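Local atomic coordinates of HmuY protein (Prevotella intermedia, PDB entry 6R2H), a protein that probably binds heme as a hemophore-like member of the HmuY family, serving heme acquisition by the bacterium. Residues A[71-76]-A[137-142]. Numbering follows the deposited sequence.
Sequences IAFHIT and GKWVKS
The indole of W139 has a partner from 71-76 on one face and another at its edge. F73 turns a ring edge onto the first face, its CE1 lying 4.0 Å from W139 NE1. The two ring planes meet at 74°, which makes this an edge-to-face pair. On the opposite face, from within 137-142, lies CG1 of V140, offset toward the rim. At the indole edge, near the ring plane, sits the carbonyl oxygen of T76. W139 NE1 donates to T76 O over 3.0 Å, and an N-H...O angle of 160° makes the bond fairly straight, although the donor is tilted from the carbonyl plane. With chi1 of 75°, CG of W139 stands between its own backbone N and carbonyl carbon, which directs the indole to 71-76. Beside the polar bond, T76 CG2 lies 4.0 Å from W139 CZ2, while T76 CB packs 3.8 Å from CG2 of V140. The contact ties the tight turn of the beta-hairpin 71-74/77-80 to the start of the two-stranded ribbon 140-141/150-151. Further apolar cover comes from the large sheet, where V183 and F185 touch F73 and the ring of F170 meets W139. The chemistry implies that the buried indole N-H is satisfied by a main-chain acceptor, a directional bond that, with packing on both faces, should restrict ring rotation.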
ATOM      1  N   ILE A  71      -7.258  -1.250  -4.650  1.00 32.39           N
ATOM      2  CA  ILE A  71      -5.945  -1.095  -4.040  1.00 33.69           C
ATOM      3  C   ILE A  71      -6.112  -0.869  -2.538  1.00 35.67           C
ATOM      4  O   ILE A  71      -7.175  -0.436  -2.075  1.00 39.70           O
ATOM      5  CB  ILE A  71      -5.102   0.023  -4.697  1.00 30.25           C
ATOM      6  CG1 ILE A  71      -5.697   1.416  -4.464  1.00 30.39           C
ATOM      7  CG2 ILE A  71      -4.869  -0.269  -6.164  1.00 29.73           C
ATOM      8  CD1 ILE A  71      -4.883   2.574  -5.010  1.00 29.06           C
ATOM      9  N   ALA A  72      -5.027  -1.142  -1.798  1.00 34.42           N
ATOM     10  CA  ALA A  72      -5.035  -1.100  -0.345  1.00 34.20           C
ATOM     11  C   ALA A  72      -3.687  -0.606   0.170  1.00 33.44           C
ATOM     12  O   ALA A  72      -2.653  -0.833  -0.458  1.00 35.94           O
ATOM     13  CB  ALA A  72      -5.420  -2.449   0.222  1.00 34.28           C
ATOM     14  N   PHE A  73      -3.732   0.070   1.323  1.00 33.58           N
ATOM     15  CA  PHE A  73      -2.557   0.662   1.936  1.00 34.15           C
ATOM     16  C   PHE A  73      -2.468   0.273   3.407  1.00 33.61           C
ATOM     17  O   PHE A  73      -3.469   0.254   4.122  1.00 30.80           O
ATOM     18  CB  PHE A  73      -2.517   2.178   1.723  1.00 33.52           C
ATOM     19  CG  PHE A  73      -2.384   2.588   0.277  1.00 35.15           C
ATOM     20  CD1 PHE A  73      -1.131   2.694  -0.313  1.00 35.02           C
ATOM     21  CD2 PHE A  73      -3.508   2.836  -0.502  1.00 31.80           C
ATOM     22  CE1 PHE A  73      -0.999   3.068  -1.646  1.00 35.34           C
ATOM     23  CE2 PHE A  73      -3.375   3.212  -1.833  1.00 34.06           C
ATOM     24  CZ  PHE A  73      -2.124   3.313  -2.406  1.00 33.46           C
ATOM     25  N   HIS A  74      -1.242  -0.070   3.809  1.00 33.94           N
ATOM     26  CA  HIS A  74      -0.848  -0.283   5.190  1.00 33.75           C
ATOM     27  C   HIS A  74       0.390   0.569   5.462  1.00 33.39           C
ATOM     28  O   HIS A  74       1.487   0.226   5.021  1.00 34.25           O
ATOM     29  CB  HIS A  74      -0.565  -1.779   5.443  1.00 34.01           C
ATOM     30  CG  HIS A  74       0.229  -2.024   6.687  1.00 36.81           C
ATOM     31  ND1 HIS A  74       1.605  -2.181   6.678  1.00 36.78           N
ATOM     32  CD2 HIS A  74      -0.146  -2.132   7.980  1.00 36.21           C
ATOM     33  CE1 HIS A  74       2.036  -2.388   7.908  1.00 36.15           C
ATOM     34  NE2 HIS A  74       0.982  -2.364   8.724  1.00 35.84           N
ATOM     35  N   ILE A  75       0.204   1.672   6.194  1.00 31.37           N
ATOM     36  CA  ILE A  75       1.244   2.678   6.347  1.00 30.80           C
ATOM     37  C   ILE A  75       1.636   3.140   4.940  1.00 29.58           C
ATOM     38  O   ILE A  75       0.881   3.902   4.334  1.00 32.62           O
ATOM     39  CB  ILE A  75       2.413   2.182   7.228  1.00 31.18           C
ATOM     40  CG1 ILE A  75       1.918   1.586   8.554  1.00 31.16           C
ATOM     41  CG2 ILE A  75       3.441   3.286   7.457  1.00 31.95           C
ATOM     42  CD1 ILE A  75       1.099   2.530   9.394  1.00 29.03           C
ATOM     43  N   THR A  76       2.749   2.637   4.392  1.00 28.63           N
ATOM     44  CA  THR A  76       3.154   3.017   3.042  1.00 29.43           C
ATOM     45  C   THR A  76       3.200   1.798   2.125  1.00 29.86           C
ATOM     46  O   THR A  76       3.416   1.950   0.924  1.00 35.20           O
ATOM     47  CB  THR A  76       4.444   3.854   2.990  1.00 29.80           C
ATOM     48  OG1 THR A  76       5.532   3.108   3.535  1.00 33.48           O
ATOM     49  CG2 THR A  76       4.341   5.166   3.733  1.00 28.93           C
ATOM     50  N   GLY A 137       4.563   0.244  -4.418  1.00 33.76           N
ATOM     51  CA  GLY A 137       5.298   0.559  -3.206  1.00 33.52           C
ATOM     52  C   GLY A 137       6.278   1.712  -3.411  1.00 33.62           C
ATOM     53  O   GLY A 137       6.676   2.354  -2.445  1.00 35.13           O
ATOM     54  N   LYS A 138       6.619   2.002  -4.674  1.00 33.82           N
ATOM     55  CA  LYS A 138       7.584   3.039  -4.992  1.00 32.08           C
ATOM     56  C   LYS A 138       6.970   4.438  -4.907  1.00 31.99           C
ATOM     57  O   LYS A 138       7.657   5.427  -5.162  1.00 32.91           O
ATOM     58  CB  LYS A 138       8.169   2.821  -6.391  1.00 33.02           C
ATOM     59  CG  LYS A 138       9.095   1.624  -6.561  1.00 31.94           C
ATOM     60  CD  LYS A 138       9.456   1.437  -8.010  1.00 34.73           C
ATOM     61  CE  LYS A 138      10.230   0.171  -8.295  1.00 38.24           C
ATOM     62  NZ  LYS A 138      10.878   0.250  -9.629  1.00 47.31           N
ATOM     63  N   TRP A 139       5.689   4.541  -4.545  1.00 32.25           N
ATOM     64  CA  TRP A 139       5.028   5.841  -4.520  1.00 35.36           C
ATOM     65  C   TRP A 139       5.706   6.812  -3.543  1.00 38.64           C
ATOM     66  O   TRP A 139       5.577   8.034  -3.669  1.00 42.14           O
ATOM     67  CB  TRP A 139       3.527   5.685  -4.248  1.00 35.17           C
ATOM     68  CG  TRP A 139       3.156   5.351  -2.836  1.00 33.03           C
ATOM     69  CD1 TRP A 139       3.214   4.121  -2.241  1.00 33.01           C
ATOM     70  CD2 TRP A 139       2.688   6.260  -1.823  1.00 31.66           C
ATOM     71  NE1 TRP A 139       2.823   4.198  -0.929  1.00 33.27           N
ATOM     72  CE2 TRP A 139       2.486   5.498  -0.646  1.00 32.36           C
ATOM     73  CE3 TRP A 139       2.423   7.633  -1.790  1.00 30.95           C
ATOM     74  CZ2 TRP A 139       2.020   6.064   0.543  1.00 31.25           C
ATOM     75  CZ3 TRP A 139       1.960   8.190  -0.616  1.00 32.80           C
ATOM     76  CH2 TRP A 139       1.761   7.414   0.533  1.00 30.56           C
ATOM     77  N   VAL A 140       6.410   6.244  -2.556  1.00 39.10           N
ATOM     78  CA  VAL A 140       7.290   6.995  -1.680  1.00 38.32           C
ATOM     79  C   VAL A 140       8.681   6.401  -1.843  1.00 39.45           C
ATOM     80  O   VAL A 140       8.820   5.185  -1.960  1.00 39.00           O
ATOM     81  CB  VAL A 140       6.845   6.927  -0.209  1.00 39.30           C
ATOM     82  CG1 VAL A 140       5.627   7.793   0.032  1.00 41.95           C
ATOM     83  CG2 VAL A 140       6.592   5.498   0.256  1.00 37.35           C
ATOM     84  N   LYS A 141       9.684   7.282  -1.890  1.00 41.50           N
ATOM     85  CA  LYS A 141      11.074   6.880  -1.998  1.00 40.82           C
ATOM     86  C   LYS A 141      11.754   7.236  -0.685  1.00 38.53           C
ATOM     87  O   LYS A 141      11.623   8.367  -0.202  1.00 35.45           O
ATOM     88  CB  LYS A 141      11.754   7.611  -3.159  1.00 43.95           C
ATOM     89  CG  LYS A 141      13.122   7.071  -3.555  1.00 45.96           C
ATOM     90  CD  LYS A 141      13.323   6.973  -5.058  1.00 48.13           C
ATOM     91  CE  LYS A 141      14.756   6.701  -5.456  1.00 48.70           C
ATOM     92  NZ  LYS A 141      15.399   5.739  -4.527  1.00 48.05           N
ATOM     93  N   SER A 142      12.458   6.253  -0.114  1.00 37.26           N
ATOM     94  CA  SER A 142      13.206   6.506   1.105  1.00 37.68           C
ATOM     95  C   SER A 142      14.338   7.469   0.773  1.00 36.55           C
ATOM     96  O   SER A 142      14.978   7.331  -0.268  1.00 35.13           O
ATOM     97  CB  SER A 142      13.717   5.231   1.724  1.00 37.07           C
ATOM     98  OG  SER A 142      14.933   5.463   2.422  1.00 38.52           O
TER